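PDB 4GCN: protein STI-1 from Caenorhabditis elegans, which binds the chaperones Hsp70 and Hsp90 as a co-chaperone and inhibits the ATPase activity of Hsp90, seen here in its N-terminal tetratricopeptide repeat domain. Local coordinates for residues T5-N16 / H30-N41; L99-L110 / L118-E126. All coordinates share one frame; numbering follows the deposited sequence. Where two conformers were deposited one is given.

Contact 1 of 2, residues T5-N16 / H30-N41; sequences TDAAIAEKDLGN and HYDKAIELDPSN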
loop_
_atom_site.group_PDB
_atom_site.type_symbol
_atom_site.label_atom_id
_atom_site.label_comp_id
_atom_site.label_asym_id
_atom_site.label_seq_id
_atom_site.Cartn_x
_atom_site.Cartn_y
_atom_site.Cartn_z
ATOM N N THR A 5 -18.166 -5.614 -7.257
ATOM C CA THR A 5 -17.317 -4.527 -6.756
ATOM C C THR A 5 -17.871 -3.935 -5.433
ATOM O O THR A 5 -17.080 -3.569 -4.542
ATOM C CB THR A 5 -17.023 -3.448 -7.833
ATOM O OG1 THR A 5 -18.215 -2.842 -8.228
ATOM C CG2 THR A 5 -16.366 -4.041 -9.078
ATOM N N ASP A 6 -19.177 -3.912 -5.257
ATOM C CA ASP A 6 -19.745 -3.532 -3.976
ATOM C C ASP A 6 -19.468 -4.549 -2.912
ATOM O O ASP A 6 -19.176 -4.172 -1.779
ATOM C CB ASP A 6 -21.251 -3.370 -4.055
ATOM C CG ASP A 6 -21.664 -2.148 -4.836
ATOM O OD1 ASP A 6 -20.818 -1.270 -5.065
ATOM O OD2 ASP A 6 -22.816 -2.079 -5.216
ATOM N N ALA A 7 -19.630 -5.842 -3.259
ATOM C CA ALA A 7 -19.303 -6.948 -2.360
ATOM C C ALA A 7 -17.850 -6.838 -1.867
ATOM O O ALA A 7 -17.573 -7.047 -0.720
ATOM C CB ALA A 7 -19.521 -8.309 -3.048
ATOM N N ALA A 8 -16.939 -6.501 -2.756
ATOM C CA ALA A 8 -15.556 -6.374 -2.393
ATOM C C ALA A 8 -15.351 -5.281 -1.364
ATOM O O ALA A 8 -14.583 -5.450 -0.405
ATOM C CB ALA A 8 -14.695 -6.120 -3.629
ATOM N N ILE A 9 -15.977 -4.147 -1.594
ATOM C CA ILE A 9 -15.878 -3.052 -0.654
ATOM C C ILE A 9 -16.383 -3.463 0.742
ATOM O O ILE A 9 -15.870 -3.008 1.721
ATOM C CB ILE A 9 -16.623 -1.816 -1.225
ATOM C CG1 ILE A 9 -15.819 -1.233 -2.381
ATOM C CG2 ILE A 9 -16.811 -0.758 -0.153
ATOM C CD1 ILE A 9 -16.454 -0.036 -3.059
ATOM N N ALA A 10 -17.470 -4.243 0.813
ATOM C CA ALA A 10 -18.049 -4.662 2.064
ATOM C C ALA A 10 -17.014 -5.537 2.804
ATOM O O ALA A 10 -16.812 -5.375 3.990
ATOM C CB ALA A 10 -19.384 -5.426 1.841
ATOM N N GLU A 11 -16.347 -6.435 2.108
ATOM C CA GLU A 11 -15.250 -7.174 2.714
ATOM C C GLU A 11 -14.091 -6.289 3.219
ATOM O O GLU A 11 -13.563 -6.522 4.303
ATOM C CB GLU A 11 -14.712 -8.232 1.755
ATOM C CG GLU A 11 -15.579 -9.500 1.675
ATOM C CD GLU A 11 -15.544 -10.327 2.974
ATOM O OE1 GLU A 11 -14.626 -10.229 3.811
ATOM O OE2 GLU A 11 -16.462 -11.080 3.177
ATOM N N LYS A 12 -13.755 -5.248 2.463
ATOM C CA LYS A 12 -12.731 -4.303 2.883
ATOM C C LYS A 12 -13.123 -3.657 4.216
ATOM O O LYS A 12 -12.280 -3.465 5.089
ATOM C CB LYS A 12 -12.534 -3.220 1.807
ATOM C CG LYS A 12 -11.522 -2.126 2.146
ATOM C CD LYS A 12 -11.853 -0.829 1.452
ATOM C CE LYS A 12 -13.103 -0.261 2.073
ATOM N NZ LYS A 12 -13.167 1.157 1.804
ATOM N N ASP A 13 -14.374 -3.299 4.329
ATOM C CA ASP A 13 -14.867 -2.639 5.544
ATOM C C ASP A 13 -14.745 -3.603 6.742
ATOM O O ASP A 13 -14.386 -3.205 7.873
ATOM C CB ASP A 13 -16.275 -2.109 5.315
ATOM C CG ASP A 13 -16.299 -0.893 4.412
ATOM O OD1 ASP A 13 -15.234 -0.287 4.141
ATOM O OD2 ASP A 13 -17.379 -0.543 3.953
ATOM N N LEU A 14 -14.994 -4.888 6.497
ATOM C CA LEU A 14 -14.814 -5.905 7.532
ATOM C C LEU A 14 -13.329 -6.044 7.865
ATOM O O LEU A 14 -12.917 -6.213 9.037
ATOM C CB LEU A 14 -15.386 -7.278 7.081
ATOM C CG LEU A 14 -16.909 -7.323 6.818
ATOM C CD1 LEU A 14 -17.379 -8.734 6.473
ATOM C CD2 LEU A 14 -17.702 -6.836 8.015
ATOM N N GLY A 15 -12.503 -6.067 6.847
ATOM C CA GLY A 15 -11.042 -6.036 7.090
ATOM C C GLY A 15 -10.559 -4.842 7.946
ATOM O O GLY A 15 -9.696 -5.015 8.850
ATOM N N ASN A 16 -11.088 -3.633 7.667
ATOM C CA ASN A 16 -10.725 -2.429 8.394
ATOM C C ASN A 16 -11.141 -2.586 9.839
ATOM O O ASN A 16 -10.441 -2.178 10.710
ATOM C CB ASN A 16 -11.402 -1.167 7.844
ATOM C CG ASN A 16 -10.924 -0.721 6.450
ATOM O OD1 ASN A 16 -11.555 0.195 5.862
ATOM N ND2 ASN A 16 -9.901 -1.332 5.883
ATOM N N HIS A 30 -10.229 -10.967 5.282
ATOM C CA HIS A 30 -11.178 -10.116 4.638
ATOM C C HIS A 30 -10.639 -9.363 3.446
ATOM O O HIS A 30 -11.316 -9.256 2.378
ATOM C CB HIS A 30 -11.759 -9.179 5.677
ATOM C CG HIS A 30 -12.739 -9.876 6.653
ATOM N ND1 HIS A 30 -13.889 -10.518 6.228
ATOM C CD2 HIS A 30 -12.723 -9.986 8.028
ATOM C CE1 HIS A 30 -14.543 -11.031 7.310
ATOM N NE2 HIS A 30 -13.835 -10.723 8.407
ATOM N N TYR A 31 -9.421 -8.811 3.562
ATOM C CA TYR A 31 -8.843 -8.065 2.427
ATOM C C TYR A 31 -8.594 -9.029 1.298
ATOM O O TYR A 31 -8.754 -8.692 0.153
ATOM C CB TYR A 31 -7.563 -7.321 2.830
ATOM C CG TYR A 31 -7.713 -6.141 3.801
ATOM C CD1 TYR A 31 -8.772 -5.263 3.727
ATOM C CD2 TYR A 31 -6.752 -5.924 4.802
ATOM C CE1 TYR A 31 -8.887 -4.163 4.613
ATOM C CE2 TYR A 31 -6.870 -4.898 5.687
ATOM C CZ TYR A 31 -7.931 -4.000 5.596
ATOM O OH TYR A 31 -8.017 -2.956 6.458
ATOM N N ASP A 32 -8.238 -10.262 1.633
ATOM C CA ASP A 32 -8.014 -11.306 0.603
ATOM C C ASP A 32 -9.315 -11.628 -0.108
ATOM O O ASP A 32 -9.331 -11.815 -1.321
ATOM C CB ASP A 32 -7.458 -12.601 1.234
ATOM C CG ASP A 32 -5.941 -12.484 1.603
ATOM O OD1 ASP A 32 -5.282 -11.512 1.163
ATOM O OD2 ASP A 32 -5.448 -13.348 2.335
ATOM N N LYS A 33 -10.380 -11.695 0.674
ATOM C CA LYS A 33 -11.730 -11.874 0.137
ATOM C C LYS A 33 -12.098 -10.685 -0.776
ATOM O O LYS A 33 -12.683 -10.875 -1.837
ATOM C CB LYS A 33 -12.771 -12.115 1.236
ATOM C CG LYS A 33 -12.746 -13.552 1.766
ATOM C CD LYS A 33 -13.926 -13.818 2.683
ATOM C CE LYS A 33 -13.664 -14.974 3.618
ATOM N NZ LYS A 33 -14.936 -15.163 4.358
ATOM N N ALA A 34 -11.716 -9.486 -0.364
ATOM C CA ALA A 34 -11.950 -8.296 -1.225
ATOM C C ALA A 34 -11.275 -8.427 -2.596
ATOM O O ALA A 34 -11.903 -8.191 -3.635
ATOM C CB ALA A 34 -11.505 -7.020 -0.519
ATOM N N ILE A 35 -10.011 -8.850 -2.583
ATOM C CA ILE A 35 -9.250 -9.028 -3.780
ATOM C C ILE A 35 -9.802 -10.157 -4.627
ATOM O O ILE A 35 -9.794 -10.066 -5.845
ATOM C CB ILE A 35 -7.735 -9.226 -3.443
ATOM C CG1 ILE A 35 -7.195 -7.909 -2.841
ATOM C CG2 ILE A 35 -6.980 -9.776 -4.673
ATOM C CD1 ILE A 35 -5.914 -8.043 -2.038
ATOM N N GLU A 36 -10.285 -11.205 -3.994
ATOM C CA GLU A 36 -10.975 -12.277 -4.713
ATOM C C GLU A 36 -12.191 -11.772 -5.489
ATOM O O GLU A 36 -12.400 -12.156 -6.597
ATOM C CB GLU A 36 -11.401 -13.344 -3.734
ATOM C CG GLU A 36 -11.536 -14.733 -4.323
ATOM C CD GLU A 36 -12.004 -15.746 -3.277
ATOM O OE1 GLU A 36 -11.635 -15.596 -2.080
ATOM O OE2 GLU A 36 -12.780 -16.663 -3.635
ATOM N N LEU A 37 -12.979 -10.899 -4.867
ATOM C CA LEU A 37 -14.186 -10.326 -5.477
ATOM C C LEU A 37 -13.896 -9.265 -6.545
ATOM O O LEU A 37 -14.643 -9.149 -7.510
ATOM C CB LEU A 37 -15.053 -9.703 -4.377
ATOM C CG LEU A 37 -15.713 -10.735 -3.437
ATOM C CD1 LEU A 37 -16.212 -10.147 -2.109
ATOM C CD2 LEU A 37 -16.858 -11.445 -4.157
ATOM N N ASP A 38 -12.853 -8.459 -6.325
ATOM C CA ASP A 38 -12.510 -7.347 -7.211
ATOM C C ASP A 38 -11.009 -7.072 -7.076
ATOM O O ASP A 38 -10.567 -6.230 -6.287
ATOM C CB ASP A 38 -13.336 -6.089 -6.950
ATOM C CG ASP A 38 -12.955 -4.911 -7.870
ATOM O OD1 ASP A 38 -12.326 -5.106 -8.933
ATOM O OD2 ASP A 38 -13.302 -3.777 -7.485
ATOM N N PRO A 39 -10.224 -7.788 -7.875
ATOM C CA PRO A 39 -8.776 -7.591 -7.922
ATOM C C PRO A 39 -8.306 -6.300 -8.603
ATOM O O PRO A 39 -7.124 -6.015 -8.593
ATOM C CB PRO A 39 -8.298 -8.811 -8.721
ATOM C CG PRO A 39 -9.443 -9.151 -9.587
ATOM C CD PRO A 39 -10.681 -8.809 -8.809
ATOM N N SER A 40 -9.206 -5.480 -9.123
ATOM C CA SER A 40 -8.876 -4.259 -9.825
ATOM C C SER A 40 -8.863 -3.032 -8.927
ATOM O O SER A 40 -8.627 -1.926 -9.404
ATOM C CB SER A 40 -9.904 -4.031 -10.943
ATOM O OG SER A 40 -11.158 -3.536 -10.452
ATOM N N ASN A 41 -9.140 -3.209 -7.645
ATOM C CA ASN A 41 -9.241 -2.064 -6.701
ATOM C C ASN A 41 -7.959 -1.887 -5.866
ATOM O O ASN A 41 -7.623 -2.671 -4.943
ATOM C CB ASN A 41 -10.472 -2.216 -5.836
ATOM C CG ASN A 41 -10.749 -1.000 -4.955
ATOM O OD1 ASN A 41 -9.879 -0.198 -4.706
ATOM N ND2 ASN A 41 -12.008 -0.869 -4.483
HETATM O O HOH W 1 -14.325 -2.710 -5.269
#

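Contact 2 of 2, residues L99-L110 / L118-E126; sequences LSLAVQWFHRSL and LVKKVKELE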
loop_
_atom_site.group_PDB
_atom_site.type_symbol
_atom_site.label_atom_id
_atom_site.label_comp_id
_atom_site.label_asym_id
_atom_site.label_seq_id
_atom_site.Cartn_x
_atom_site.Cartn_y
_atom_site.Cartn_z
ATOM N N LEU A 99 18.703 1.478 2.472
ATOM C CA LEU A 99 18.530 2.883 2.084
ATOM C C LEU A 99 18.487 3.009 0.602
ATOM O O LEU A 99 17.801 3.856 0.072
ATOM C CB LEU A 99 19.700 3.741 2.585
ATOM C CG LEU A 99 19.457 5.278 2.506
ATOM C CD1 LEU A 99 18.436 5.641 3.571
ATOM C CD2 LEU A 99 20.756 6.103 2.668
ATOM N N SER A 100 19.278 2.195 -0.086
ATOM C CA SER A 100 19.350 2.315 -1.531
ATOM C C SER A 100 17.936 2.172 -2.168
ATOM O O SER A 100 17.463 3.051 -2.940
ATOM C CB SER A 100 20.349 1.308 -2.085
ATOM O OG SER A 100 21.676 1.643 -1.717
ATOM N N LEU A 101 17.282 1.092 -1.787
ATOM C CA LEU A 101 15.921 0.765 -2.263
ATOM C C LEU A 101 14.888 1.751 -1.711
ATOM O O LEU A 101 14.035 2.187 -2.473
ATOM C CB LEU A 101 15.533 -0.711 -2.017
ATOM C CG LEU A 101 15.670 -1.671 -3.236
ATOM C CD1 LEU A 101 14.560 -1.371 -4.286
ATOM C CD2 LEU A 101 17.054 -1.603 -3.880
ATOM N N ALA A 102 15.027 2.158 -0.446
ATOM C CA ALA A 102 14.139 3.123 0.163
ATOM C C ALA A 102 14.141 4.373 -0.677
ATOM O O ALA A 102 13.074 4.895 -1.029
ATOM C CB ALA A 102 14.527 3.452 1.607
ATOM N N VAL A 103 15.326 4.933 -0.934
ATOM C CA VAL A 103 15.441 6.175 -1.706
ATOM C C VAL A 103 14.956 5.980 -3.178
ATOM O O VAL A 103 14.296 6.877 -3.737
ATOM C CB VAL A 103 16.904 6.673 -1.613
ATOM C CG1 VAL A 103 17.233 7.733 -2.636
ATOM C CG2 VAL A 103 17.147 7.166 -0.158
ATOM N N GLN A 104 15.198 4.840 -3.768
ATOM C CA GLN A 104 14.634 4.581 -5.133
ATOM C C GLN A 104 13.103 4.764 -5.095
ATOM O O GLN A 104 12.550 5.419 -5.993
ATOM C CB GLN A 104 14.931 3.181 -5.674
ATOM C CG GLN A 104 16.286 3.029 -6.374
ATOM C CD GLN A 104 16.622 1.568 -6.662
ATOM O OE1 GLN A 104 15.745 0.791 -7.056
ATOM N NE2 GLN A 104 17.907 1.196 -6.495
ATOM N N TRP A 105 12.457 4.228 -4.050
ATOM C CA TRP A 105 11.014 4.223 -3.976
ATOM C C TRP A 105 10.483 5.636 -3.636
ATOM O O TRP A 105 9.491 6.077 -4.176
ATOM C CB TRP A 105 10.508 3.191 -2.955
ATOM C CG TRP A 105 10.344 1.840 -3.551
ATOM C CD1 TRP A 105 11.227 0.781 -3.548
ATOM C CD2 TRP A 105 9.195 1.381 -4.283
ATOM N NE1 TRP A 105 10.733 -0.290 -4.280
ATOM C CE2 TRP A 105 9.499 0.018 -4.741
ATOM C CE3 TRP A 105 8.015 1.968 -4.668
ATOM C CZ2 TRP A 105 8.571 -0.741 -5.445
ATOM C CZ3 TRP A 105 7.053 1.184 -5.316
ATOM C CH2 TRP A 105 7.330 -0.122 -5.725
ATOM N N PHE A 106 11.152 6.323 -2.729
ATOM C CA PHE A 106 10.764 7.666 -2.332
ATOM C C PHE A 106 10.825 8.633 -3.530
ATOM O O PHE A 106 9.989 9.483 -3.687
ATOM C CB PHE A 106 11.689 8.124 -1.230
ATOM C CG PHE A 106 11.405 7.493 0.134
ATOM C CD1 PHE A 106 10.132 7.206 0.561
ATOM C CD2 PHE A 106 12.440 7.259 1.018
ATOM C CE1 PHE A 106 9.879 6.695 1.875
ATOM C CE2 PHE A 106 12.192 6.711 2.316
ATOM C CZ PHE A 106 10.909 6.447 2.726
ATOM N N HIS A 107 11.874 8.552 -4.322
ATOM C CA HIS A 107 11.958 9.322 -5.536
ATOM C C HIS A 107 10.863 9.028 -6.546
ATOM O O HIS A 107 10.301 9.994 -7.094
ATOM C CB HIS A 107 13.313 9.182 -6.175
ATOM C CG HIS A 107 14.323 10.123 -5.599
ATOM N ND1 HIS A 107 14.164 11.478 -5.643
ATOM C CD2 HIS A 107 15.529 9.886 -4.971
ATOM C CE1 HIS A 107 15.277 12.078 -5.102
ATOM N NE2 HIS A 107 16.086 11.112 -4.666
ATOM N N ARG A 108 10.539 7.736 -6.788
ATOM C CA ARG A 108 9.291 7.353 -7.486
ATOM C C ARG A 108 8.038 7.993 -6.938
ATOM O O ARG A 108 7.274 8.651 -7.687
ATOM C CB ARG A 108 9.185 5.862 -7.589
ATOM C CG ARG A 108 10.193 5.331 -8.617
ATOM C CD ARG A 108 10.314 3.841 -8.649
ATOM N NE ARG A 108 9.135 3.283 -9.342
ATOM C CZ ARG A 108 8.610 2.080 -9.092
ATOM N NH1 ARG A 108 9.188 1.274 -8.227
ATOM N NH2 ARG A 108 7.524 1.643 -9.747
ATOM N N SER A 109 7.901 7.955 -5.613
ATOM C CA SER A 109 6.753 8.447 -5.033
ATOM C C SER A 109 6.623 9.947 -5.240
ATOM O O SER A 109 5.547 10.434 -5.541
ATOM C CB SER A 109 6.755 8.148 -3.542
ATOM O OG SER A 109 5.609 8.726 -2.956
ATOM N N LEU A 110 7.713 10.690 -5.068
ATOM C CA LEU A 110 7.666 12.120 -5.196
ATOM C C LEU A 110 7.362 12.528 -6.624
ATOM O O LEU A 110 6.723 13.548 -6.891
ATOM C CB LEU A 110 9.025 12.736 -4.818
ATOM C CG LEU A 110 9.306 12.716 -3.334
ATOM C CD1 LEU A 110 10.705 13.246 -3.055
ATOM C CD2 LEU A 110 8.232 13.618 -2.661
ATOM N N LEU A 118 7.881 14.705 2.395
ATOM C CA LEU A 118 8.781 13.661 1.858
ATOM C C LEU A 118 9.940 14.275 1.132
ATOM O O LEU A 118 11.027 13.733 1.165
ATOM C CB LEU A 118 8.011 12.690 0.925
ATOM C CG LEU A 118 8.712 11.417 0.438
ATOM C CD1 LEU A 118 9.420 10.708 1.600
ATOM C CD2 LEU A 118 7.736 10.511 -0.354
ATOM N N VAL A 119 9.717 15.405 0.442
ATOM C CA VAL A 119 10.826 16.075 -0.251
ATOM C C VAL A 119 11.940 16.373 0.730
ATOM O O VAL A 119 13.114 16.217 0.417
ATOM C CB VAL A 119 10.383 17.405 -0.966
ATOM C CG1 VAL A 119 11.595 18.155 -1.510
ATOM C CG2 VAL A 119 9.379 17.120 -2.104
ATOM N N LYS A 120 11.554 16.825 1.921
ATOM C CA LYS A 120 12.523 17.195 2.925
ATOM C C LYS A 120 13.209 15.961 3.509
ATOM O O LYS A 120 14.459 15.928 3.644
ATOM C CB LYS A 120 11.853 18.011 4.025
ATOM C CG LYS A 120 11.420 19.421 3.597
ATOM C CD LYS A 120 10.978 20.274 4.803
ATOM C CE LYS A 120 10.272 21.572 4.388
ATOM N NZ LYS A 120 9.993 22.390 5.572
ATOM N N LYS A 121 12.395 14.949 3.768
ATOM C CA LYS A 121 12.873 13.670 4.279
ATOM C C LYS A 121 13.921 13.033 3.349
ATOM O O LYS A 121 14.932 12.532 3.800
ATOM C CB LYS A 121 11.703 12.702 4.501
ATOM C CG LYS A 121 12.142 11.227 4.662
ATOM C CD LYS A 121 11.114 10.357 5.368
ATOM C CE LYS A 121 11.537 8.911 5.304
ATOM N NZ LYS A 121 10.655 8.081 6.132
ATOM N N VAL A 122 13.670 13.067 2.051
ATOM C CA VAL A 122 14.612 12.478 1.084
ATOM C C VAL A 122 15.934 13.250 0.987
ATOM O O VAL A 122 16.996 12.634 0.862
ATOM C CB VAL A 122 13.967 12.352 -0.289
ATOM C CG1 VAL A 122 14.999 11.949 -1.315
ATOM C CG2 VAL A 122 12.826 11.338 -0.212
ATOM N N LYS A 123 15.853 14.580 1.012
ATOM C CA LYS A 123 17.066 15.382 1.054
ATOM C C LYS A 123 17.905 14.991 2.297
ATOM O O LYS A 123 19.107 14.761 2.151
ATOM C CB LYS A 123 16.739 16.867 0.961
ATOM C CG LYS A 123 16.625 17.377 -0.496
ATOM C CD LYS A 123 15.686 18.587 -0.645
ATOM C CE LYS A 123 15.190 18.814 -2.080
ATOM N NZ LYS A 123 14.464 20.115 -2.209
ATOM N N GLU A 124 17.267 14.848 3.470
ATOM C CA GLU A 124 17.954 14.439 4.687
ATOM C C GLU A 124 18.590 13.092 4.525
ATOM O O GLU A 124 19.703 12.892 4.970
ATOM C CB GLU A 124 17.025 14.384 5.894
ATOM C CG GLU A 124 16.523 15.744 6.354
ATOM C CD GLU A 124 17.671 16.698 6.527
ATOM O OE1 GLU A 124 18.590 16.382 7.316
ATOM O OE2 GLU A 124 17.691 17.727 5.827
ATOM N N LEU A 125 17.898 12.165 3.894
ATOM C CA LEU A 125 18.425 10.795 3.711
ATOM C C LEU A 125 19.584 10.738 2.727
ATOM O O LEU A 125 20.386 9.799 2.771
ATOM C CB LEU A 125 17.334 9.821 3.188
ATOM C CG LEU A 125 16.186 9.397 4.131
ATOM C CD1 LEU A 125 15.132 8.505 3.461
ATOM C CD2 LEU A 125 16.806 8.696 5.337
ATOM N N GLU A 126 19.620 11.686 1.797
ATOM C CA GLU A 126 20.695 11.738 0.820
ATOM C C GLU A 126 21.911 12.570 1.294
ATOM O O GLU A 126 22.930 12.574 0.615
ATOM C CB GLU A 126 20.166 12.313 -0.486
ATOM C CG GLU A 126 19.119 11.450 -1.130
ATOM C CD GLU A 126 18.635 12.022 -2.438
ATOM O OE1 GLU A 126 18.437 13.255 -2.554
ATOM O OE2 GLU A 126 18.450 11.233 -3.375
#

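Contact 1 of 2, residues T5-N16 / H30-N41
H30 and E11 are joined across the helix pair by a short His-carboxylate hydrogen bond, ND1 to OE1 at 2.5 Å. OE1 accepts through its syn lone pair and lies 9° out of the imidazole plane, with carboxylate and ring nearly coplanar. E11 reaches this position because its chain bends at chi2 (-69°), nesting the side chain as a knob among H30, K33, A34 and L37. L14 covers one face of the imidazole, its CB 3.6 Å from the ring centroid in a CH-pi contact. With the H30 imidazole cut back to an alanine here, the E11 carboxylate would probably lose its histidine mate and a gap would probably open beneath L14 CB. Next along each helix, the Y31 ring lies under G15 CA, where a side chain would collide with Y31 CE1. N16 ND2 donates to Y31 OH (2.6 Å) and also to N47 on helix 42-54. Toward the other end, A8 CB packs on L37 CB at 3.7 Å and on D38 CB. There a water donates to T5 O and D38 OD2 and accepts from N41 ND2, bridging the segments just where the second helix gives way to a turn. With axes 7.6 Å apart at 168°, small A8, G15 and A34 permit the close antiparallel helix hairpin characteristic of a tetratricopeptide repeat, here within predicted TPR 1.

Contact 2 of 2, residues L99-L110 / L118-E126
The F106 side chain is the principal bump, a knob seated in the hollow formed by L118, K121, V122 and L125. L118 CD1 lies over one face of the phenyl ring, 4.1 Å from its centroid, while L125 CD1 meets CE2 at 3.6 Å. K121 runs out extended and lays its CE against CZ; its NZ continues to Q94 on helix 79-95. On the F106 stem, CB meets V122 CG2. The two methyls of V122 point apart, and with CG1 anti to the backbone N (chi1 171°) that branch lies over a face of the H107 ring. The helices run antiparallel at 151° with axes 10.4 Å apart; following predicted TPR 3, helix 116-126 fits the C-terminal capping helix common in TPR domains. L110 fits between L118 and V119, its CD2 3.7 Å from both L118 CB and V119 CG2. L118 rests its other methyl, CD2, near S109 OG of the facing helix, a hydroxyl hydrogen-bonded to S87. At the other end, L99 CD1 meets L125 CD2. On the outer margin H107 NE2 donates almost straight (171°) to E126 OE2 at 2.7 Å, the acceptor in the imidazole plane but the donor above the carboxylate plane.

In the fold
Contacts 1 and 2 lie on opposite sides of the chain's centre, 15 and 17 Å from it, with their own centres 31 Å apart. Their nearest atoms are about 15 Å apart, so neither touches the other. In sequence they are in series: 5-16/30-41 pairs the helices of predicted TPR 1, whereas 99-110/118-126 joins predicted TPR 3 to the last helix. Between them run helices 42-54, 58-74 and 79-95; A8 and Y31 of contact 1 touch helix 42-54, and S109 and F106 of contact 2 touch helix 79-95. The two contacts thus mark the ends of one all-helical repeat array; the whole protein binds Hsp90's MEEVD peptide, which is absent from this N-terminal domain structure.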